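Local atomic coordinates of transaminase (Bacillus megaterium, PDB entry 5G0A), a protein that probably transfers amino groups between S-configured amines and carbonyl acceptors, using pyridoxal-5'-phosphate as cofactor, as an S-selective omega-transaminase. Residues B[34-39]-B[44-49]; B[129-134]-B[310-315]; B[419-424]-B[466-471]. All coordinates share one frame; numbering follows the deposited sequence.

Contact 1: residues B[34-39]-B[44-49]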
loop_
_atom_site.group_PDB
_atom_site.type_symbol
_atom_site.label_atom_id
_atom_site.label_comp_id
_atom_site.label_asym_id
_atom_site.label_seq_id
_atom_site.Cartn_x
_atom_site.Cartn_y
_atom_site.Cartn_z
ATOM N N VAL B 34 -13.390 -22.278 30.642
ATOM C CA VAL B 34 -14.666 -22.079 31.313
ATOM C C VAL B 34 -15.706 -22.848 30.496
ATOM O O VAL B 34 -16.268 -22.312 29.534
ATOM C CB VAL B 34 -15.033 -20.573 31.454
ATOM C CG1 VAL B 34 -16.410 -20.390 32.074
ATOM C CG2 VAL B 34 -13.991 -19.831 32.299
ATOM N N PRO B 35 -15.968 -24.115 30.881
ATOM C CA PRO B 35 -16.922 -24.897 30.102
ATOM C C PRO B 35 -18.377 -24.476 30.299
ATOM O O PRO B 35 -18.841 -24.244 31.423
ATOM C CB PRO B 35 -16.672 -26.333 30.569
ATOM C CG PRO B 35 -16.159 -26.192 31.962
ATOM C CD PRO B 35 -15.348 -24.915 31.963
ATOM N N ILE B 36 -19.076 -24.339 29.181
ATOM C CA ILE B 36 -20.513 -24.095 29.185
ATOM C C ILE B 36 -21.214 -25.260 28.504
ATOM O O ILE B 36 -21.006 -25.519 27.309
ATOM C CB ILE B 36 -20.863 -22.758 28.493
ATOM C CG1 ILE B 36 -20.120 -21.597 29.177
ATOM C CG2 ILE B 36 -22.377 -22.552 28.444
ATOM C CD1 ILE B 36 -20.473 -21.402 30.663
ATOM N N GLU B 37 -22.032 -25.981 29.277
ATOM C CA GLU B 37 -22.737 -27.182 28.779
ATOM C C GLU B 37 -24.010 -26.887 27.988
ATOM O O GLU B 37 -24.375 -27.636 27.085
ATOM C CB GLU B 37 -23.025 -28.147 29.963
ATOM C CG GLU B 37 -23.790 -29.437 29.598
ATOM C CD GLU B 37 -25.300 -29.265 29.547
ATOM O OE1 GLU B 37 -25.858 -28.446 30.302
ATOM O OE2 GLU B 37 -25.964 -29.966 28.737
ATOM N N SER B 38 -24.712 -25.822 28.345
ATOM C CA SER B 38 -25.959 -25.467 27.672
ATOM C C SER B 38 -26.298 -24.037 28.031
ATOM O O SER B 38 -25.658 -23.437 28.903
ATOM C CB SER B 38 -27.117 -26.441 28.019
ATOM O OG SER B 38 -27.395 -26.416 29.416
ATOM N N THR B 39 -27.281 -23.482 27.333
ATOM C CA THR B 39 -27.745 -22.136 27.630
ATOM C C THR B 39 -29.258 -22.095 27.582
ATOM O O THR B 39 -29.905 -22.992 27.024
ATOM C CB THR B 39 -27.212 -21.137 26.585
ATOM O OG1 THR B 39 -27.753 -21.491 25.305
ATOM C CG2 THR B 39 -25.690 -21.174 26.527
ATOM N N LEU B 44 -26.200 -18.993 31.132
ATOM C CA LEU B 44 -25.250 -20.030 30.741
ATOM C C LEU B 44 -25.232 -21.079 31.856
ATOM O O LEU B 44 -25.263 -20.733 33.036
ATOM C CB LEU B 44 -23.844 -19.441 30.591
ATOM C CG LEU B 44 -23.784 -18.079 29.861
ATOM C CD1 LEU B 44 -22.345 -17.575 29.791
ATOM C CD2 LEU B 44 -24.444 -18.113 28.477
ATOM N N ILE B 45 -25.165 -22.347 31.468
ATOM C CA ILE B 45 -25.201 -23.438 32.438
ATOM C C ILE B 45 -23.893 -24.201 32.288
ATOM O O ILE B 45 -23.560 -24.672 31.213
ATOM C CB ILE B 45 -26.433 -24.358 32.247
ATOM C CG1 ILE B 45 -27.747 -23.594 32.486
ATOM C CG2 ILE B 45 -26.390 -25.554 33.206
ATOM C CD1 ILE B 45 -28.366 -22.975 31.257
ATOM N N MET B 46 -23.158 -24.326 33.386
ATOM C CA MET B 46 -21.931 -25.109 33.398
ATOM C C MET B 46 -22.205 -26.609 33.589
ATOM O O MET B 46 -23.334 -26.998 33.901
ATOM C CB MET B 46 -20.990 -24.571 34.476
ATOM C CG MET B 46 -20.653 -23.099 34.276
ATOM S SD MET B 46 -19.412 -22.514 35.429
ATOM C CE MET B 46 -17.921 -23.311 34.833
ATOM N N PRO B 47 -21.185 -27.463 33.372
ATOM C CA PRO B 47 -21.447 -28.904 33.455
ATOM C C PRO B 47 -21.948 -29.350 34.838
ATOM O O PRO B 47 -22.656 -30.327 34.927
ATOM C CB PRO B 47 -20.080 -29.532 33.174
ATOM C CG PRO B 47 -19.337 -28.517 32.336
ATOM C CD PRO B 47 -19.853 -27.166 32.779
ATOM N N ASP B 48 -21.565 -28.640 35.890
ATOM C CA ASP B 48 -21.996 -29.010 37.255
ATOM C C ASP B 48 -23.363 -28.433 37.600
ATOM O O ASP B 48 -23.872 -28.635 38.716
ATOM C CB ASP B 48 -20.948 -28.601 38.296
ATOM C CG ASP B 48 -20.777 -27.089 38.422
ATOM O OD1 ASP B 48 -21.521 -26.319 37.783
ATOM O OD2 ASP B 48 -19.868 -26.673 39.170
ATOM N N GLY B 49 -23.950 -27.718 36.641
ATOM C CA GLY B 49 -25.252 -27.101 36.822
ATOM C C GLY B 49 -25.234 -25.666 37.320
ATOM O O GLY B 49 -26.298 -25.080 37.503
HETATM O O HOH W 1 -25.482 -28.894 33.083
#
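Ile45 O is gripped by two consecutive backbone N-H groups, those of Glu37 and Ser38. Glu37 N stands 2.8 Å from Ile45 O and almost in line with its C=O bond, although its hydrogen is swung off the line (135° at the hydrogen). Ser38 N reaches Ile45 O over 3.3 Å, a longer bond but a straighter one at 159°. Ile45 N answers by donating to Ser38 O.

On the side-chain level, Glu37 folds back through its second torsion (chi2 -84°), which brings OE1 to where Ser38 OG donates to it over 2.7 Å from well above the carboxylate plane. A water donates both to this OE1 and to Met46 O, adding a water-mediated link between the segments. Two residues facing one define a classic beta bulge, set here in the hairpin of strands 38-40 and 43-45, where Ser38 and Ile45 form the antiparallel hydrogen-bonded pair and Thr39 and Leu44 the non-hydrogen-bonded pair beyond it. The Ile45 and Glu37 side chains run side by side, pointing the same way; Ile45 CB is 3.6 Å from Ser38 OG, and Ile45 CD1 is 3.8 Å from Thr39 CA. With an alanine here, a gap would probably open beside Thr39 CA, and Ser38 OG and Glu37 OE1 would lose the apolar cover that Ile45 CG2 gives them.

Beyond the bulge the contact turns apolar. Ile36 CD1 sits 3.9 Å from Leu44 CB and also meets Met46 CG. The Pro35 and Pro47 side chains cross at about a right angle, and Pro35 O, buried without a hydrogen-bonding partner, faces Pro47 CD at 3.4 Å. From a second subunit, Tyr82 OH bonds to Ile36 O, while Tyr89 of that subunit packs on Val34, Ile36 and Leu44.

Contact 2: residues B[129-134]-B[310-315]; sequences LNIARL and VLVSKE
No ring, amide or other flat group has a face or an edge in the meeting of Ile131 with Val310 and Val312; three branched aliphatic side chains do all the touching. Ile131 projects from helix 121-136 onto strand 308-313 of the seven-stranded mixed sheet, whose strand order, with 308-313 running antiparallel to both of its neighbours, is that of the large domain of fold type I pyridoxal-phosphate enzymes. The contact is thus an example of a helix laid on the face of a sheet. Val310 and Val312, two residues apart on the strand, both turn their CB atoms toward the helix, whereas Leu311 between them points to the other face, where it meets Leu106 and Trp111.

The isoleucine reaches out with CG1 anti to its own carbonyl carbon (chi1 -69°), and the nearly extended second torsion (chi2 161°) carries CD1 to the strand. That methyl meets Val310 CG1 tip to tip at 4.2 Å, a loose touch. Toward Val312 the approach is different, the two side chains meeting nearly perpendicular. No hydrogen bond joins the segments, so they are held to each other by van der Waals and hydrophobic contact, and all three residues are buried.

Thr127 and Ala128, one helical turn earlier, continue the cover over Val310, and Met22 of a second subunit packs on Ile131. The same helix starts within the cofactor pocket, at Gly121 and Ser122, but the side chain of Val310 remains about 11 Å from a bound pyridoxal-5'-phosphate. Between helix and strand, Val312 CG1 touches two branches of Ile131, CD1 at 3.9 Å and CG2 at 4.0 Å.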
loop_
_atom_site.group_PDB
_atom_site.type_symbol
_atom_site.label_atom_id
_atom_site.label_comp_id
_atom_site.label_asym_id
_atom_site.label_seq_id
_atom_site.Cartn_x
_atom_site.Cartn_y
_atom_site.Cartn_z
ATOM N N LEU B 129 -17.706 -2.641 1.832
ATOM C CA LEU B 129 -16.572 -1.846 1.339
ATOM C C LEU B 129 -16.383 -2.076 -0.163
ATOM O O LEU B 129 -16.205 -1.116 -0.912
ATOM C CB LEU B 129 -15.290 -2.220 2.093
ATOM C CG LEU B 129 -15.323 -1.859 3.585
ATOM C CD1 LEU B 129 -14.099 -2.482 4.260
ATOM C CD2 LEU B 129 -15.425 -0.356 3.870
ATOM N N ASN B 130 -16.429 -3.340 -0.589
ATOM C CA ASN B 130 -16.307 -3.672 -2.001
ATOM C C ASN B 130 -17.370 -2.958 -2.846
ATOM O O ASN B 130 -17.068 -2.391 -3.918
ATOM C CB ASN B 130 -16.404 -5.194 -2.206
ATOM C CG ASN B 130 -15.210 -5.942 -1.625
ATOM O OD1 ASN B 130 -14.207 -5.323 -1.251
ATOM N ND2 ASN B 130 -15.305 -7.275 -1.546
ATOM N N ILE B 131 -18.623 -3.001 -2.376
ATOM C CA ILE B 131 -19.720 -2.419 -3.137
ATOM C C ILE B 131 -19.604 -0.895 -3.192
ATOM O O ILE B 131 -19.794 -0.311 -4.274
ATOM C CB ILE B 131 -21.102 -2.824 -2.555
ATOM C CG1 ILE B 131 -21.358 -4.312 -2.787
ATOM C CG2 ILE B 131 -22.231 -1.998 -3.189
ATOM C CD1 ILE B 131 -22.446 -4.882 -1.874
ATOM N N ALA B 132 -19.301 -0.262 -2.052
ATOM C CA ALA B 132 -19.179 1.207 -2.011
ATOM C C ALA B 132 -18.099 1.654 -3.005
ATOM O O ALA B 132 -18.287 2.599 -3.761
ATOM C CB ALA B 132 -18.848 1.719 -0.603
ATOM N N ARG B 133 -16.970 0.953 -2.998
ATOM C CA ARG B 133 -15.861 1.295 -3.912
ATOM C C ARG B 133 -16.202 1.059 -5.362
ATOM O O ARG B 133 -15.875 1.897 -6.217
ATOM C CB ARG B 133 -14.566 0.555 -3.497
ATOM C CG ARG B 133 -14.066 1.072 -2.155
ATOM C CD ARG B 133 -12.988 0.149 -1.564
ATOM N NE ARG B 133 -12.148 0.891 -0.626
ATOM C CZ ARG B 133 -11.641 0.405 0.497
ATOM N NH1 ARG B 133 -11.889 -0.855 0.870
ATOM N NH2 ARG B 133 -10.872 1.197 1.248
ATOM N N LEU B 134 -16.879 -0.055 -5.658
ATOM C CA LEU B 134 -17.281 -0.328 -7.035
ATOM C C LEU B 134 -18.331 0.686 -7.521
ATOM O O LEU B 134 -18.224 1.180 -8.654
ATOM C CB LEU B 134 -17.830 -1.739 -7.218
ATOM C CG LEU B 134 -16.787 -2.877 -7.211
ATOM C CD1 LEU B 134 -17.471 -4.211 -6.928
ATOM C CD2 LEU B 134 -15.904 -2.951 -8.469
ATOM N N VAL B 310 -25.400 -7.639 3.968
ATOM C CA VAL B 310 -25.310 -6.224 3.612
ATOM C C VAL B 310 -26.584 -5.836 2.875
ATOM O O VAL B 310 -27.098 -6.605 2.062
ATOM C CB VAL B 310 -24.005 -5.940 2.794
ATOM C CG1 VAL B 310 -23.979 -6.759 1.507
ATOM C CG2 VAL B 310 -23.908 -4.447 2.476
ATOM N N LEU B 311 -27.106 -4.649 3.180
ATOM C CA LEU B 311 -28.290 -4.123 2.503
ATOM C C LEU B 311 -27.868 -2.801 1.859
ATOM O O LEU B 311 -27.324 -1.934 2.535
ATOM C CB LEU B 311 -29.411 -3.869 3.504
ATOM C CG LEU B 311 -30.641 -3.079 2.987
ATOM C CD1 LEU B 311 -31.350 -3.852 1.878
ATOM C CD2 LEU B 311 -31.570 -2.778 4.173
ATOM N N VAL B 312 -28.082 -2.710 0.557
ATOM C CA VAL B 312 -27.687 -1.525 -0.200
ATOM C C VAL B 312 -28.936 -0.821 -0.724
ATOM O O VAL B 312 -29.990 -1.453 -0.902
ATOM C CB VAL B 312 -26.769 -1.861 -1.406
ATOM C CG1 VAL B 312 -25.535 -2.669 -0.963
ATOM C CG2 VAL B 312 -27.523 -2.605 -2.522
ATOM N N SER B 313 -28.793 0.478 -0.972
ATOM C CA SER B 313 -29.901 1.327 -1.485
ATOM C C SER B 313 -30.411 0.889 -2.854
ATOM O O SER B 313 -29.736 0.170 -3.588
ATOM C CB SER B 313 -29.443 2.794 -1.545
ATOM O OG SER B 313 -28.444 2.944 -2.545
ATOM N N LYS B 314 -31.599 1.363 -3.223
ATOM C CA LYS B 314 -32.139 1.091 -4.538
ATOM C C LYS B 314 -31.187 1.552 -5.645
ATOM O O LYS B 314 -31.032 0.869 -6.651
ATOM C CB LYS B 314 -33.493 1.794 -4.692
ATOM C CG LYS B 314 -34.552 1.206 -3.781
ATOM C CD LYS B 314 -35.926 1.806 -4.060
ATOM C CE LYS B 314 -37.010 0.979 -3.394
ATOM N NZ LYS B 314 -37.074 1.176 -1.930
ATOM N N GLU B 315 -30.555 2.708 -5.463
ATOM C CA GLU B 315 -29.671 3.217 -6.518
ATOM C C GLU B 315 -28.407 2.349 -6.647
ATOM O O GLU B 315 -27.971 2.075 -7.749
ATOM C CB GLU B 315 -29.361 4.719 -6.378
ATOM C CG GLU B 315 -28.375 5.101 -5.310
ATOM C CD GLU B 315 -27.910 6.558 -5.380
ATOM O OE1 GLU B 315 -28.292 7.330 -6.311
ATOM O OE2 GLU B 315 -27.152 6.926 -4.474
#

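Contact 3: residues B[419-424]-B[466-471]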
loop_
_atom_site.group_PDB
_atom_site.type_symbol
_atom_site.label_atom_id
_atom_site.label_comp_id
_atom_site.label_asym_id
_atom_site.label_seq_id
_atom_site.Cartn_x
_atom_site.Cartn_y
_atom_site.Cartn_z
ATOM N N THR B 419 -13.080 -2.012 34.888
ATOM C CA THR B 419 -14.134 -2.910 34.381
ATOM C C THR B 419 -13.839 -4.380 34.680
ATOM O O THR B 419 -14.765 -5.194 34.799
ATOM C CB THR B 419 -14.444 -2.707 32.885
ATOM O OG1 THR B 419 -13.227 -2.677 32.123
ATOM C CG2 THR B 419 -15.214 -1.414 32.684
ATOM N N GLN B 420 -12.558 -4.731 34.777
ATOM C CA GLN B 420 -12.172 -6.098 35.147
ATOM C C GLN B 420 -12.464 -6.341 36.627
ATOM O O GLN B 420 -12.914 -7.426 37.023
ATOM C CB GLN B 420 -10.695 -6.355 34.847
ATOM C CG GLN B 420 -10.354 -6.444 33.363
ATOM C CD GLN B 420 -10.911 -7.694 32.717
ATOM O OE1 GLN B 420 -11.634 -7.622 31.728
ATOM N NE2 GLN B 420 -10.589 -8.850 33.287
ATOM N N ILE B 421 -12.194 -5.327 37.446
ATOM C CA ILE B 421 -12.476 -5.397 38.885
ATOM C C ILE B 421 -13.974 -5.560 39.170
ATOM O O ILE B 421 -14.377 -6.353 40.036
ATOM C CB ILE B 421 -11.888 -4.168 39.626
ATOM C CG1 ILE B 421 -10.349 -4.167 39.530
ATOM C CG2 ILE B 421 -12.388 -4.090 41.069
ATOM C CD1 ILE B 421 -9.658 -5.320 40.236
ATOM N N ILE B 422 -14.792 -4.814 38.432
ATOM C CA ILE B 422 -16.246 -4.899 38.542
ATOM C C ILE B 422 -16.734 -6.290 38.130
ATOM O O ILE B 422 -17.543 -6.903 38.838
ATOM C CB ILE B 422 -16.929 -3.786 37.724
ATOM C CG1 ILE B 422 -16.757 -2.440 38.447
ATOM C CG2 ILE B 422 -18.403 -4.093 37.462
ATOM C CD1 ILE B 422 -16.813 -1.231 37.539
ATOM N N MET B 423 -16.213 -6.788 37.005
ATOM C CA MET B 423 -16.603 -8.111 36.493
ATOM C C MET B 423 -16.308 -9.204 37.519
ATOM O O MET B 423 -17.164 -10.038 37.821
ATOM C CB MET B 423 -15.901 -8.414 35.162
ATOM C CG MET B 423 -16.198 -9.798 34.583
ATOM S SD MET B 423 -15.326 -10.087 33.025
ATOM C CE MET B 423 -13.674 -10.431 33.622
ATOM N N LYS B 424 -15.100 -9.183 38.068
ATOM C CA LYS B 424 -14.665 -10.217 39.009
ATOM C C LYS B 424 -15.545 -10.244 40.257
ATOM O O LYS B 424 -15.882 -11.315 40.757
ATOM C CB LYS B 424 -13.190 -10.022 39.376
ATOM C CG LYS B 424 -12.499 -11.282 39.865
ATOM C CD LYS B 424 -11.078 -11.007 40.333
ATOM C CE LYS B 424 -10.422 -12.289 40.831
ATOM N NZ LYS B 424 -9.278 -12.030 41.754
ATOM N N ASP B 466 -19.579 -0.826 45.206
ATOM C CA ASP B 466 -19.234 -0.665 46.621
ATOM C C ASP B 466 -17.754 -0.966 46.829
ATOM O O ASP B 466 -17.037 -0.185 47.447
ATOM C CB ASP B 466 -20.071 -1.597 47.507
ATOM C CG ASP B 466 -21.397 -0.988 47.935
ATOM O OD1 ASP B 466 -21.557 0.254 47.898
ATOM O OD2 ASP B 466 -22.285 -1.771 48.332
ATOM N N TYR B 467 -17.309 -2.101 46.290
ATOM C CA TYR B 467 -15.936 -2.566 46.430
ATOM C C TYR B 467 -14.951 -1.680 45.667
ATOM O O TYR B 467 -13.840 -1.444 46.134
ATOM C CB TYR B 467 -15.826 -4.024 45.965
ATOM C CG TYR B 467 -14.423 -4.598 45.979
ATOM C CD1 TYR B 467 -13.898 -5.190 47.132
ATOM C CD2 TYR B 467 -13.623 -4.556 44.836
ATOM C CE1 TYR B 467 -12.612 -5.719 47.144
ATOM C CE2 TYR B 467 -12.338 -5.081 44.836
ATOM C CZ TYR B 467 -11.836 -5.660 45.990
ATOM O OH TYR B 467 -10.557 -6.181 45.988
ATOM N N LEU B 468 -15.357 -1.200 44.492
ATOM C CA LEU B 468 -14.513 -0.305 43.703
ATOM C C LEU B 468 -14.176 0.996 44.446
ATOM O O LEU B 468 -13.034 1.450 44.407
ATOM C CB LEU B 468 -15.160 0.019 42.355
ATOM C CG LEU B 468 -14.259 0.767 41.365
ATOM C CD1 LEU B 468 -13.343 -0.194 40.613
ATOM C CD2 LEU B 468 -15.106 1.570 40.392
ATOM N N GLU B 469 -15.169 1.576 45.116
ATOM C CA GLU B 469 -14.990 2.860 45.806
ATOM C C GLU B 469 -14.631 2.701 47.286
ATOM O O GLU B 469 -14.543 3.684 48.033
ATOM C CB GLU B 469 -16.205 3.780 45.604
ATOM C CG GLU B 469 -17.534 3.236 46.103
ATOM C CD GLU B 469 -18.724 3.840 45.378
ATOM O OE1 GLU B 469 -18.542 4.423 44.286
ATOM O OE2 GLU B 469 -19.853 3.728 45.902
ATOM N N SER B 470 -14.433 1.451 47.696
ATOM C CA SER B 470 -13.838 1.135 48.982
ATOM C C SER B 470 -12.393 0.736 48.707
ATOM O O SER B 470 -12.121 -0.400 48.307
ATOM C CB SER B 470 -14.606 0.004 49.672
ATOM O OG SER B 470 -15.966 0.362 49.855
ATOM N N GLY B 471 -11.481 1.687 48.909
ATOM C CA GLY B 471 -10.068 1.543 48.544
ATOM C C GLY B 471 -9.372 0.302 49.074
ATOM O O GLY B 471 -8.644 0.363 50.068
#
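Ile421 sets its CG2 methyl against the edge of the Tyr467 ring, in the ring plane, at 3.9 Å from CE2 and 4.0 Å from CD2. The two side chains lie roughly square to each other. Tyr467 comes to this place because its CG stands anti to the backbone N (chi1 176°), directing the ring from the end of helix 451-468 toward helix 418-427. The same CG2 of Ile421 also touches Leu468 CD1 at 4.0 Å, so one methyl is shared between an aromatic edge and a leucine branch. Deeper in, Ile422 CD1 approaches Leu468 CD2 at 4.3 Å.

This is helix-to-helix packing near the C-terminus of the chain. Ile422 continues the seam on Leu461, Ala464 and Leu465 of the longer helix, and Ile392 of strand 387-392 lies against both Ile422 and Leu468. Just past the helix, Ser470 OG donates to Asp466 O over 2.7 Å, from above the carbonyl plane. The tyrosine ring has a cation-pi partner in Lys425. With no hydrogen bond between them to fix the orientation, the two segments hold each other by dispersion and hydrophobic contact of methyl groups and a ring edge.

In the fold
Contact 2 is the buried one, a helix on the central sheet, and it is wholly aliphatic. Contacts 1 and 3 are only partly buried and lie far from it, with centres about 41 and 45 Å away. Contact 1 alone joins its segments by hydrogen bonds, as its hairpin strands must, and adds a water bridge; contact 2, helix on strand, and contact 3, helix on helix, have none between their segments. No secondary-structure element is shared, yet the sheet of the 34-39 and 44-49 hairpin ends in strand 431-432, soon after helix 418-427 of contact 3. Contacts 1 and 2 both touch a second subunit, whereas no other chain of the assembly reaches contact 3.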